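Local atomic coordinates of soluble lytic murein transglycosylase (Escherichia coli, PDB entry 1QSA), a protein that cleaves the glycosidic bonds between N-acetylmuramic acid and N-acetylglucosamine in peptidoglycan, forming a 1,6-anhydro bond in the N-acetylmuramic acid residue. Residues S8-I13 with Y35-Y40; K126-W129 with S134-N137; D277-S282 with N305-R310; Q468-A473 with N543-S548. One frame throughout, in Å; residues are numbered along the deposited sequence.

From the N terminus the four contacts follow one another in series, each closing its own loop before the next opens; none nest or cross, and none touch. Contact 1 joins helix 3-18 to the start of helix 38-48 across a 21-residue excursion. Contact 2 closes a short loop, with four residues between its segments, after helix 118-129, its centre about 39 Å from that of contact 1. Contact 3 ties helix 269-280 to helix 301-310 on the opposite side of the chain's centre from contact 1, the two centres about 64 Å apart. Contact 4 spans the longest loop, 69 residues, and binds helix 468-479 to helix 545-554 within the Slt-type catalytic domain.

Contact 1: residues S8-I13 with Y35-Y40; sequences SRYAQI and YPLYPY. With ACT (acetate ion), chain O.
Tyr35, the first residue of segment 35-40, sets its CE2 atom over one face of the Tyr10 ring, offset toward the rim, 3.4 Å from Tyr10 CG, and the two ring planes meet obliquely at 43°. Tyr10 reaches across from its helix because its CG stands anti to the backbone N (chi1 -172°). The hydroxyl of Tyr35 is hydrogen-bonded to Glu390 and Trp394, which tether this ring from outside the pair. Leu37 is the third residue of the type I turn from Tyr35 to Tyr38 and the N-cap of helix 38-48; its CB lies 3.7 Å from Tyr10 CZ, and its CD1 3.8 Å from Tyr10 OH, so the leucine packs obliquely about the phenol end. Tyr40 brings its CB to 4.0 Å from Tyr10 OH, while its own hydroxyl bonds Glu403. An acetate, probably from the crystallisation liquor, has its OXT at the edge of the Tyr10 ring, where it accepts from Tyr10 OH at 2.6 Å; its methyl lies over one face of the Tyr40 ring. Lys14 also holds this anion. The contact belongs to the N-terminal end of the alpha-superhelix, where Tyr10 joins helix 3-18 to the turn leading into helix 38-48, and Leu37 and Tyr40 also rest on Leu391 of helix 383-393.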
loop_
_atom_site.group_PDB
_atom_site.type_symbol
_atom_site.label_atom_id
_atom_site.label_comp_id
_atom_site.label_asym_id
_atom_site.label_seq_id
_atom_site.Cartn_x
_atom_site.Cartn_y
_atom_site.Cartn_z
ATOM N N SER A 8 15.148 29.496 -17.200
ATOM C CA SER A 8 15.437 30.583 -16.257
ATOM C C SER A 8 14.180 31.426 -16.020
ATOM O O SER A 8 13.848 31.729 -14.871
ATOM C CB SER A 8 16.564 31.493 -16.774
ATOM O OG SER A 8 17.815 30.819 -16.816
ATOM N N ARG A 9 13.483 31.788 -17.098
ATOM C CA ARG A 9 12.265 32.603 -16.972
ATOM C C ARG A 9 11.182 31.853 -16.200
ATOM O O ARG A 9 10.435 32.465 -15.435
ATOM C CB ARG A 9 11.739 33.047 -18.337
ATOM C CG ARG A 9 12.722 33.947 -19.096
ATOM C CD ARG A 9 12.018 34.802 -20.141
ATOM N NE ARG A 9 11.210 34.045 -21.099
ATOM C CZ ARG A 9 11.707 33.345 -22.113
ATOM N NH1 ARG A 9 13.023 33.200 -22.241
ATOM N NH2 ARG A 9 10.892 32.711 -22.937
ATOM N N TYR A 10 11.154 30.527 -16.336
ATOM C CA TYR A 10 10.157 29.707 -15.628
ATOM C C TYR A 10 10.398 29.775 -14.121
ATOM O O TYR A 10 9.471 30.013 -13.342
ATOM C CB TYR A 10 10.207 28.248 -16.112
ATOM C CG TYR A 10 9.090 27.390 -15.561
ATOM C CD1 TYR A 10 7.779 27.560 -15.998
ATOM C CD2 TYR A 10 9.350 26.411 -14.604
ATOM C CE1 TYR A 10 6.743 26.775 -15.490
ATOM C CE2 TYR A 10 8.316 25.615 -14.088
ATOM C CZ TYR A 10 7.022 25.809 -14.539
ATOM O OH TYR A 10 5.995 25.038 -14.028
ATOM N N ALA A 11 11.638 29.549 -13.699
ATOM C CA ALA A 11 11.972 29.620 -12.277
ATOM C C ALA A 11 11.702 31.038 -11.750
ATOM O O ALA A 11 11.168 31.214 -10.648
ATOM C CB ALA A 11 13.434 29.242 -12.059
ATOM N N GLN A 12 12.003 32.039 -12.565
ATOM C CA GLN A 12 11.813 33.430 -12.162
ATOM C C GLN A 12 10.351 33.835 -12.030
ATOM O O GLN A 12 9.986 34.553 -11.080
ATOM C CB GLN A 12 12.610 34.356 -13.095
ATOM C CG GLN A 12 14.129 34.177 -12.893
ATOM C CD GLN A 12 14.966 34.495 -14.129
ATOM O OE1 GLN A 12 14.439 34.803 -15.203
ATOM N NE2 GLN A 12 16.292 34.402 -13.980
ATOM N N ILE A 13 9.497 33.359 -12.932
ATOM C CA ILE A 13 8.084 33.714 -12.847
ATOM C C ILE A 13 7.445 33.061 -11.613
ATOM O O ILE A 13 6.590 33.656 -10.971
ATOM C CB ILE A 13 7.307 33.402 -14.156
ATOM C CG1 ILE A 13 6.003 34.204 -14.198
ATOM C CG2 ILE A 13 7.013 31.907 -14.288
ATOM C CD1 ILE A 13 5.236 34.045 -15.510
ATOM N N TYR A 35 7.240 27.235 -23.736
ATOM C CA TYR A 35 7.911 26.358 -22.771
ATOM C C TYR A 35 6.977 25.173 -22.449
ATOM O O TYR A 35 5.777 25.378 -22.252
ATOM C CB TYR A 35 8.227 27.143 -21.501
ATOM C CG TYR A 35 9.015 26.347 -20.484
ATOM C CD1 TYR A 35 10.276 25.817 -20.805
ATOM C CD2 TYR A 35 8.506 26.109 -19.206
ATOM C CE1 TYR A 35 11.004 25.069 -19.878
ATOM C CE2 TYR A 35 9.220 25.365 -18.269
ATOM C CZ TYR A 35 10.464 24.842 -18.604
ATOM O OH TYR A 35 11.125 24.090 -17.673
ATOM N N PRO A 36 7.506 23.925 -22.405
ATOM C CA PRO A 36 6.648 22.764 -22.114
ATOM C C PRO A 36 5.750 22.872 -20.897
ATOM O O PRO A 36 4.633 22.350 -20.925
ATOM C CB PRO A 36 7.640 21.606 -21.984
ATOM C CG PRO A 36 8.725 21.994 -22.986
ATOM C CD PRO A 36 8.874 23.500 -22.765
ATOM N N LEU A 37 6.223 23.540 -19.848
ATOM C CA LEU A 37 5.405 23.661 -18.642
ATOM C C LEU A 37 4.433 24.853 -18.599
ATOM O O LEU A 37 3.778 25.081 -17.579
ATOM C CB LEU A 37 6.267 23.595 -17.376
ATOM C CG LEU A 37 7.183 22.361 -17.261
ATOM C CD1 LEU A 37 7.849 22.345 -15.890
ATOM C CD2 LEU A 37 6.414 21.061 -17.466
ATOM N N TYR A 38 4.273 25.563 -19.715
ATOM C CA TYR A 38 3.329 26.687 -19.755
ATOM C C TYR A 38 1.914 26.266 -19.291
ATOM O O TYR A 38 1.273 27.005 -18.553
ATOM C CB TYR A 38 3.292 27.317 -21.150
ATOM C CG TYR A 38 2.388 28.516 -21.223
ATOM C CD1 TYR A 38 2.767 29.743 -20.664
ATOM C CD2 TYR A 38 1.138 28.414 -21.813
ATOM C CE1 TYR A 38 1.900 30.846 -20.695
ATOM C CE2 TYR A 38 0.265 29.500 -21.851
ATOM C CZ TYR A 38 0.650 30.704 -21.291
ATOM O OH TYR A 38 -0.245 31.752 -21.323
ATOM N N PRO A 39 1.429 25.057 -19.667
ATOM C CA PRO A 39 0.081 24.660 -19.212
ATOM C C PRO A 39 -0.046 24.657 -17.682
ATOM O O PRO A 39 -1.136 24.888 -17.152
ATOM C CB PRO A 39 -0.082 23.254 -19.797
ATOM C CG PRO A 39 0.696 23.332 -21.075
ATOM C CD PRO A 39 1.954 24.081 -20.642
ATOM N N TYR A 40 1.046 24.368 -16.970
ATOM C CA TYR A 40 1.018 24.401 -15.503
ATOM C C TYR A 40 0.828 25.834 -14.998
ATOM O O TYR A 40 0.182 26.057 -13.969
ATOM C CB TYR A 40 2.268 23.762 -14.903
ATOM C CG TYR A 40 2.263 22.256 -14.973
ATOM C CD1 TYR A 40 1.698 21.492 -13.944
ATOM C CD2 TYR A 40 2.830 21.583 -16.058
ATOM C CE1 TYR A 40 1.697 20.102 -13.995
ATOM C CE2 TYR A 40 2.837 20.174 -16.114
ATOM C CZ TYR A 40 2.263 19.449 -15.076
ATOM O OH TYR A 40 2.231 18.077 -15.121
HETATM C C ACT O . 5.659 23.047 -11.322
HETATM O O ACT O . 5.474 22.804 -10.114
HETATM O OXT ACT O . 6.474 23.906 -11.713
HETATM C CH3 ACT O . 4.886 22.250 -12.362
#

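Contact 2: residues K126-W129 with S134-N137; sequences KELW and SQPN
Gln135 and Leu128 cross at about a right angle, the glutamine reaching from the loop toward the last turn of helix 118-129. Its CG is anti to the carbonyl carbon, and a bend at chi2 (-75°) folds the chain so that NE2 reaches Leu128 O, with Gln135 CG also 3.5 Å from that oxygen. NE2 lies 2.9 Å from Leu128 O, and the N-H points at that oxygen nearly straight, at 166°. The approach lies in the carbonyl plane and uses a lone pair of the oxygen, which in turn lies close to the plane of the glutamine amide. Both flat groups are therefore well placed for the bond. The leucine side chain makes a looser contact: its CD2 is 4.1 Å from Gln135 NE2. Beyond the pair, Leu128 packs on Thr102 and Gln105 of helix 102-114 and on Cys139, Leu142 and Phe143 of helix 138-148; Cys139 is bound to Cys106 by a disulfide. Gln135 itself touches Thr102. Carbonyls in the last turn of a helix generally lack a later helical N-H to receive, and here the side-chain amide supplies a donor, fastening the following loop to the helix end through one neutral hydrogen bond.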
loop_
_atom_site.group_PDB
_atom_site.type_symbol
_atom_site.label_atom_id
_atom_site.label_comp_id
_atom_site.label_asym_id
_atom_site.label_seq_id
_atom_site.Cartn_x
_atom_site.Cartn_y
_atom_site.Cartn_z
ATOM N N LYS A 126 -27.703 5.689 -4.675
ATOM C CA LYS A 126 -27.632 4.320 -4.159
ATOM C C LYS A 126 -26.233 3.720 -4.311
ATOM O O LYS A 126 -25.727 3.065 -3.398
ATOM C CB LYS A 126 -28.676 3.430 -4.845
ATOM C CG LYS A 126 -28.754 2.040 -4.238
ATOM C CD LYS A 126 -29.817 1.195 -4.920
ATOM C CE LYS A 126 -29.887 -0.186 -4.276
ATOM N NZ LYS A 126 -30.864 -1.075 -4.964
ATOM N N GLU A 127 -25.603 3.972 -5.451
ATOM C CA GLU A 127 -24.262 3.469 -5.712
ATOM C C GLU A 127 -23.239 4.095 -4.744
ATOM O O GLU A 127 -22.332 3.421 -4.266
ATOM C CB GLU A 127 -23.876 3.760 -7.160
ATOM C CG GLU A 127 -22.554 3.147 -7.586
ATOM C CD GLU A 127 -22.295 3.299 -9.075
ATOM O OE1 GLU A 127 -23.267 3.247 -9.867
ATOM O OE2 GLU A 127 -21.115 3.469 -9.454
ATOM N N LEU A 128 -23.407 5.383 -4.464
ATOM C CA LEU A 128 -22.523 6.115 -3.558
ATOM C C LEU A 128 -22.776 5.729 -2.092
ATOM O O LEU A 128 -21.891 5.828 -1.238
ATOM C CB LEU A 128 -22.732 7.631 -3.749
ATOM C CG LEU A 128 -22.194 8.248 -5.053
ATOM C CD1 LEU A 128 -22.820 9.625 -5.319
ATOM C CD2 LEU A 128 -20.670 8.335 -4.990
ATOM N N TRP A 129 -24.000 5.296 -1.816
ATOM C CA TRP A 129 -24.423 4.923 -0.476
ATOM C C TRP A 129 -23.916 3.567 -0.013
ATOM O O TRP A 129 -23.553 3.403 1.147
ATOM C CB TRP A 129 -25.957 4.918 -0.435
ATOM C CG TRP A 129 -26.582 4.442 0.849
ATOM C CD1 TRP A 129 -27.097 3.191 1.110
ATOM C CD2 TRP A 129 -26.837 5.232 2.016
ATOM N NE1 TRP A 129 -27.659 3.168 2.363
ATOM C CE2 TRP A 129 -27.515 4.402 2.945
ATOM C CE3 TRP A 129 -26.564 6.564 2.370
ATOM C CZ2 TRP A 129 -27.921 4.859 4.201
ATOM C CZ3 TRP A 129 -26.967 7.023 3.622
ATOM C CH2 TRP A 129 -27.639 6.166 4.525
ATOM N N SER A 134 -16.847 6.250 5.041
ATOM C CA SER A 134 -17.484 7.551 5.202
ATOM C C SER A 134 -17.224 8.287 3.892
ATOM O O SER A 134 -16.079 8.377 3.440
ATOM C CB SER A 134 -16.864 8.326 6.362
ATOM O OG SER A 134 -17.270 7.764 7.600
ATOM N N GLN A 135 -18.299 8.751 3.267
ATOM C CA GLN A 135 -18.240 9.460 1.985
ATOM C C GLN A 135 -18.093 10.981 2.162
ATOM O O GLN A 135 -18.233 11.495 3.271
ATOM C CB GLN A 135 -19.503 9.119 1.173
ATOM C CG GLN A 135 -19.587 7.663 0.739
ATOM C CD GLN A 135 -18.634 7.336 -0.410
ATOM O OE1 GLN A 135 -17.432 7.618 -0.347
ATOM N NE2 GLN A 135 -19.177 6.772 -1.479
ATOM N N PRO A 136 -17.790 11.718 1.071
ATOM C CA PRO A 136 -17.639 13.175 1.188
ATOM C C PRO A 136 -18.860 13.860 1.809
ATOM O O PRO A 136 -19.997 13.412 1.633
ATOM C CB PRO A 136 -17.431 13.627 -0.269
ATOM C CG PRO A 136 -16.714 12.463 -0.888
ATOM C CD PRO A 136 -17.464 11.259 -0.292
ATOM N N ASN A 137 -18.608 14.960 2.517
ATOM C CA ASN A 137 -19.671 15.741 3.149
ATOM C C ASN A 137 -20.670 16.178 2.073
ATOM O O ASN A 137 -21.862 16.311 2.351
ATOM C CB ASN A 137 -19.074 16.953 3.883
ATOM C CG ASN A 137 -20.130 17.826 4.545
ATOM O OD1 ASN A 137 -20.226 19.006 4.245
ATOM N ND2 ASN A 137 -20.921 17.252 5.447
#

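Contact 3: residues D277-S282 with N305-R310; sequences DAIMRS and NTWLAR
Helix-to-helix packing in the alpha-superhelix includes here a Met-aromatic contact between Met280, on the last turn of helix 269-280, and Trp307 of helix 301-310; Met280 also meets Arg310. Met280 SD stands 4.4 Å from the centroid of the six-membered ring of Trp307, oblique to it at 40° off the normal. Ile279 meets the same indole end, its CG2 3.5 Å from Trp307 CZ3. The bends in the methionine chain at chi2 and chi3 carry its methyl onto the arginine: Met280 CE lies over the centre of one face of the Arg310 guanidinium, 3.5 Å from Arg310 CZ. Arg310 is itself bent, and its NH2 reaches Met280 O at 2.7 Å, though the angle of 122° makes this a weak bond. Water 1 adds a further link, donating to Ile279 O at 2.8 Å and accepting from Arg310 NE at 3.0 Å, so that the arginine is linked to the helix end both directly and through solvent. Replacing Met280 by alanine is likely to open a gap beside the indole and uncover the face of the guanidinium that its methyl caps. Trp307 also packs on Arg291 and Val292 of helix 285-298, the helix between the two in sequence, while Ile279 touches Ala259 of helix 248-260, placing the contact among the successive helices 248-260, 269-280, 285-298 and 301-310.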
loop_
_atom_site.group_PDB
_atom_site.type_symbol
_atom_site.label_atom_id
_atom_site.label_comp_id
_atom_site.label_asym_id
_atom_site.label_seq_id
_atom_site.Cartn_x
_atom_site.Cartn_y
_atom_site.Cartn_z
ATOM N N ASP A 277 -7.732 -27.822 17.561
ATOM C CA ASP A 277 -8.925 -28.567 17.176
ATOM C C ASP A 277 -9.735 -27.652 16.248
ATOM O O ASP A 277 -10.230 -28.093 15.213
ATOM C CB ASP A 277 -9.758 -28.949 18.407
ATOM C CG ASP A 277 -11.125 -29.527 18.037
ATOM O OD1 ASP A 277 -11.208 -30.740 17.729
ATOM O OD2 ASP A 277 -12.119 -28.764 18.046
ATOM N N ALA A 278 -9.828 -26.373 16.607
ATOM C CA ALA A 278 -10.557 -25.398 15.792
ATOM C C ALA A 278 -9.939 -25.281 14.398
ATOM O O ALA A 278 -10.653 -25.329 13.392
ATOM C CB ALA A 278 -10.581 -24.035 16.476
ATOM N N ILE A 279 -8.609 -25.198 14.330
ATOM C CA ILE A 279 -7.943 -25.080 13.033
ATOM C C ILE A 279 -8.100 -26.347 12.192
ATOM O O ILE A 279 -8.215 -26.265 10.970
ATOM C CB ILE A 279 -6.460 -24.666 13.171
ATOM C CG1 ILE A 279 -6.363 -23.339 13.931
ATOM C CG2 ILE A 279 -5.844 -24.451 11.786
ATOM C CD1 ILE A 279 -4.961 -22.946 14.303
ATOM N N MET A 280 -8.139 -27.509 12.845
ATOM C CA MET A 280 -8.321 -28.784 12.142
ATOM C C MET A 280 -9.681 -28.830 11.437
ATOM O O MET A 280 -9.826 -29.467 10.396
ATOM C CB MET A 280 -8.215 -29.968 13.116
ATOM C CG MET A 280 -6.792 -30.327 13.535
ATOM S SD MET A 280 -5.789 -30.887 12.138
ATOM C CE MET A 280 -6.436 -32.552 11.888
ATOM N N ARG A 281 -10.658 -28.124 12.004
ATOM C CA ARG A 281 -12.008 -28.059 11.454
ATOM C C ARG A 281 -12.237 -26.834 10.563
ATOM O O ARG A 281 -13.341 -26.621 10.057
ATOM C CB ARG A 281 -13.026 -28.042 12.595
ATOM C CG ARG A 281 -13.037 -29.303 13.424
ATOM C CD ARG A 281 -14.353 -29.447 14.175
ATOM N NE ARG A 281 -14.280 -28.969 15.553
ATOM C CZ ARG A 281 -15.315 -28.949 16.388
ATOM N NH1 ARG A 281 -16.514 -29.356 15.983
ATOM N NH2 ARG A 281 -15.157 -28.505 17.626
ATOM N N SER A 282 -11.192 -26.040 10.366
ATOM C CA SER A 282 -11.288 -24.822 9.567
ATOM C C SER A 282 -11.137 -24.998 8.062
ATOM O O SER A 282 -10.519 -25.951 7.584
ATOM C CB SER A 282 -10.265 -23.795 10.058
ATOM O OG SER A 282 -10.392 -22.572 9.351
ATOM N N ASN A 305 5.057 -30.818 9.517
ATOM C CA ASN A 305 4.555 -31.897 8.665
ATOM C C ASN A 305 3.027 -31.942 8.726
ATOM O O ASN A 305 2.357 -31.935 7.698
ATOM C CB ASN A 305 5.142 -33.247 9.100
ATOM C CG ASN A 305 4.708 -34.392 8.184
ATOM O OD1 ASN A 305 3.957 -35.284 8.589
ATOM N ND2 ASN A 305 5.175 -34.361 6.945
ATOM N N THR A 306 2.484 -31.914 9.942
ATOM C CA THR A 306 1.041 -31.961 10.147
ATOM C C THR A 306 0.280 -30.807 9.495
ATOM O O THR A 306 -0.672 -31.016 8.739
ATOM C CB THR A 306 0.700 -31.953 11.648
ATOM O OG1 THR A 306 1.221 -33.139 12.257
ATOM C CG2 THR A 306 -0.824 -31.875 11.873
ATOM N N TRP A 307 0.710 -29.587 9.793
ATOM C CA TRP A 307 0.044 -28.399 9.280
ATOM C C TRP A 307 0.241 -28.082 7.791
ATOM O O TRP A 307 -0.679 -27.595 7.139
ATOM C CB TRP A 307 0.341 -27.214 10.204
ATOM C CG TRP A 307 -0.237 -27.451 11.583
ATOM C CD1 TRP A 307 0.459 -27.734 12.722
ATOM C CD2 TRP A 307 -1.629 -27.498 11.940
ATOM N NE1 TRP A 307 -0.411 -27.962 13.766
ATOM C CE2 TRP A 307 -1.698 -27.823 13.314
ATOM C CE3 TRP A 307 -2.827 -27.298 11.231
ATOM C CZ2 TRP A 307 -2.915 -27.952 13.995
ATOM C CZ3 TRP A 307 -4.035 -27.425 11.906
ATOM C CH2 TRP A 307 -4.069 -27.750 13.276
ATOM N N LEU A 308 1.415 -28.384 7.238
ATOM C CA LEU A 308 1.642 -28.145 5.809
ATOM C C LEU A 308 0.677 -29.025 5.011
ATOM O O LEU A 308 0.170 -28.623 3.960
ATOM C CB LEU A 308 3.069 -28.509 5.413
ATOM C CG LEU A 308 4.050 -27.487 4.822
ATOM C CD1 LEU A 308 4.592 -28.033 3.524
ATOM C CD2 LEU A 308 3.444 -26.100 4.628
ATOM N N ALA A 309 0.421 -30.228 5.527
ATOM C CA ALA A 309 -0.483 -31.166 4.871
ATOM C C ALA A 309 -1.949 -30.735 4.944
ATOM O O ALA A 309 -2.765 -31.186 4.134
ATOM C CB ALA A 309 -0.304 -32.578 5.470
ATOM N N ARG A 310 -2.293 -29.880 5.911
ATOM C CA ARG A 310 -3.672 -29.401 6.057
ATOM C C ARG A 310 -4.012 -28.267 5.084
ATOM O O ARG A 310 -5.178 -27.897 4.934
ATOM C CB ARG A 310 -3.955 -28.925 7.491
ATOM C CG ARG A 310 -3.744 -29.976 8.569
ATOM C CD ARG A 310 -4.712 -31.120 8.420
ATOM N NE ARG A 310 -6.099 -30.706 8.627
ATOM C CZ ARG A 310 -7.132 -31.543 8.594
ATOM N NH1 ARG A 310 -6.933 -32.835 8.358
ATOM N NH2 ARG A 310 -8.366 -31.094 8.791
HETATM O O HOH W 1 -7.306 -27.987 8.950
#

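Contact 4: residues Q468-A473 with N543-S548; sequences QSYAMA and NNRIFS. With SO4 (sulfate ion), chain L.
A CH-pi contact carries most of the packing between Tyr470 and Arg545. Arg545 CG sits over the centre of one face of the tyrosine, 3.8 Å from the ring centroid and 7° off its normal; Arg545 CD comes 3.8 Å from Tyr470 CD1. The two side chains slide past each other in opposite directions, with the guanidinium turned 79° from the ring. The Arg545 guanidinium forms salt bridges with Asp595 and Glu613. Hydrogen bonding adds a second link: Tyr470 OH and Ser548 OG are hydrogen-bonded at 2.8 Å, either able to be the donor, and Ser549 also bonds the phenol. The ring gets there with CG anti to the backbone N (chi1 178°), which sends it across to helix 545-554. A phenylalanine in place of Tyr470 would probably leave Ser548 and Ser549 without their phenolic partner. Capping is the third kind of interaction: Asn544 OD1, at the N-cap of helix 545-554, accepts from Phe547 N at 3.1 Å and more weakly from Ile546 N. At the start of the other helix, Gln468 N donates at 2.7 Å to O1 of a sulfate probably from the crystallisation liquor. Helix 582-601 packs on both partners, with Val591 and Asp595 against Tyr470 and Leu592 against Arg545, and helix 523-540 adds Leu534 and Tyr538, so the pair is buried among four helices of the Slt-type domain.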
loop_
_atom_site.group_PDB
_atom_site.type_symbol
_atom_site.label_atom_id
_atom_site.label_comp_id
_atom_site.label_asym_id
_atom_site.label_seq_id
_atom_site.Cartn_x
_atom_site.Cartn_y
_atom_site.Cartn_z
ATOM N N GLN A 468 27.051 -1.112 0.778
ATOM C CA GLN A 468 26.403 -0.125 -0.099
ATOM C C GLN A 468 25.170 -0.747 -0.775
ATOM O O GLN A 468 24.107 -0.134 -0.819
ATOM C CB GLN A 468 27.368 0.367 -1.173
ATOM C CG GLN A 468 26.774 1.506 -2.012
ATOM C CD GLN A 468 27.631 1.853 -3.211
ATOM O OE1 GLN A 468 28.854 1.734 -3.161
ATOM N NE2 GLN A 468 26.995 2.282 -4.296
ATOM N N SER A 469 25.314 -1.973 -1.275
ATOM C CA SER A 469 24.225 -2.686 -1.943
ATOM C C SER A 469 23.004 -2.829 -1.032
ATOM O O SER A 469 21.863 -2.697 -1.479
ATOM C CB SER A 469 24.709 -4.074 -2.396
ATOM O OG SER A 469 25.031 -4.900 -1.278
ATOM N N TYR A 470 23.265 -3.065 0.248
ATOM C CA TYR A 470 22.209 -3.239 1.228
ATOM C C TYR A 470 21.432 -1.939 1.457
ATOM O O TYR A 470 20.196 -1.960 1.500
ATOM C CB TYR A 470 22.790 -3.790 2.532
ATOM C CG TYR A 470 21.760 -3.957 3.611
ATOM C CD1 TYR A 470 20.588 -4.692 3.377
ATOM C CD2 TYR A 470 21.921 -3.339 4.855
ATOM C CE1 TYR A 470 19.592 -4.798 4.358
ATOM C CE2 TYR A 470 20.940 -3.441 5.838
ATOM C CZ TYR A 470 19.782 -4.168 5.583
ATOM O OH TYR A 470 18.801 -4.235 6.553
ATOM N N ALA A 471 22.146 -0.822 1.626
ATOM C CA ALA A 471 21.488 0.486 1.804
ATOM C C ALA A 471 20.626 0.794 0.575
ATOM O O ALA A 471 19.498 1.288 0.689
ATOM C CB ALA A 471 22.516 1.580 2.008
ATOM N N MET A 472 21.144 0.465 -0.604
ATOM C CA MET A 472 20.410 0.666 -1.845
ATOM C C MET A 472 19.156 -0.204 -1.928
ATOM O O MET A 472 18.113 0.272 -2.376
ATOM C CB MET A 472 21.332 0.458 -3.048
ATOM C CG MET A 472 22.368 1.569 -3.133
ATOM S SD MET A 472 23.608 1.355 -4.410
ATOM C CE MET A 472 22.720 1.946 -5.873
ATOM N N ALA A 473 19.243 -1.450 -1.463
ATOM C CA ALA A 473 18.096 -2.363 -1.455
ATOM C C ALA A 473 16.991 -1.788 -0.568
ATOM O O ALA A 473 15.813 -1.858 -0.915
ATOM C CB ALA A 473 18.508 -3.743 -0.930
ATOM N N ASN A 543 25.212 -7.297 12.831
ATOM C CA ASN A 543 25.500 -7.236 11.401
ATOM C C ASN A 543 24.749 -8.303 10.606
ATOM O O ASN A 543 25.272 -8.870 9.643
ATOM C CB ASN A 543 27.017 -7.346 11.162
ATOM C CG ASN A 543 27.785 -6.107 11.620
ATOM O OD1 ASN A 543 27.272 -5.275 12.375
ATOM N ND2 ASN A 543 29.033 -5.991 11.171
ATOM N N ASN A 544 23.483 -8.488 10.959
ATOM C CA ASN A 544 22.626 -9.471 10.299
ATOM C C ASN A 544 21.506 -8.719 9.575
ATOM O O ASN A 544 20.725 -8.019 10.208
ATOM C CB ASN A 544 22.070 -10.421 11.367
ATOM C CG ASN A 544 21.171 -11.488 10.786
ATOM O OD1 ASN A 544 20.121 -11.179 10.215
ATOM N ND2 ASN A 544 21.560 -12.756 10.951
ATOM N N ARG A 545 21.447 -8.866 8.254
ATOM C CA ARG A 545 20.470 -8.153 7.433
ATOM C C ARG A 545 19.019 -8.560 7.649
ATOM O O ARG A 545 18.107 -7.782 7.370
ATOM C CB ARG A 545 20.856 -8.211 5.957
ATOM C CG ARG A 545 22.178 -7.475 5.660
ATOM C CD ARG A 545 22.638 -7.767 4.232
ATOM N NE ARG A 545 22.632 -9.216 4.033
ATOM C CZ ARG A 545 22.020 -9.845 3.034
ATOM N NH1 ARG A 545 21.449 -9.162 2.044
ATOM N NH2 ARG A 545 22.034 -11.177 2.996
ATOM N N ILE A 546 18.788 -9.768 8.154
ATOM C CA ILE A 546 17.409 -10.168 8.420
ATOM C C ILE A 546 16.909 -9.309 9.584
ATOM O O ILE A 546 15.837 -8.704 9.508
ATOM C CB ILE A 546 17.312 -11.682 8.782
ATOM C CG1 ILE A 546 17.639 -12.526 7.540
ATOM C CG2 ILE A 546 15.916 -12.022 9.330
ATOM C CD1 ILE A 546 17.764 -14.032 7.823
ATOM N N PHE A 547 17.716 -9.243 10.646
ATOM C CA PHE A 547 17.357 -8.455 11.829
ATOM C C PHE A 547 17.300 -6.955 11.559
ATOM O O PHE A 547 16.345 -6.291 11.968
ATOM C CB PHE A 547 18.331 -8.719 12.987
ATOM C CG PHE A 547 18.436 -10.171 13.392
ATOM C CD1 PHE A 547 17.380 -11.042 13.189
ATOM C CD2 PHE A 547 19.612 -10.658 13.977
ATOM C CE1 PHE A 547 17.478 -12.382 13.557
ATOM C CE2 PHE A 547 19.724 -11.998 14.350
ATOM C CZ PHE A 547 18.655 -12.861 14.141
ATOM N N SER A 548 18.286 -6.413 10.842
ATOM C CA SER A 548 18.280 -4.977 10.584
ATOM C C SER A 548 17.137 -4.552 9.674
ATOM O O SER A 548 16.565 -3.483 9.863
ATOM C CB SER A 548 19.623 -4.487 10.022
ATOM O OG SER A 548 19.973 -5.203 8.859
HETATM S S SO4 L . 30.730 -2.351 0.610
HETATM O O1 SO4 L . 29.790 -1.223 0.724
HETATM O O2 SO4 L . 30.149 -3.406 -0.237
HETATM O O3 SO4 L . 31.990 -1.886 0.004
HETATM O O4 SO4 L . 31.006 -2.909 1.947
#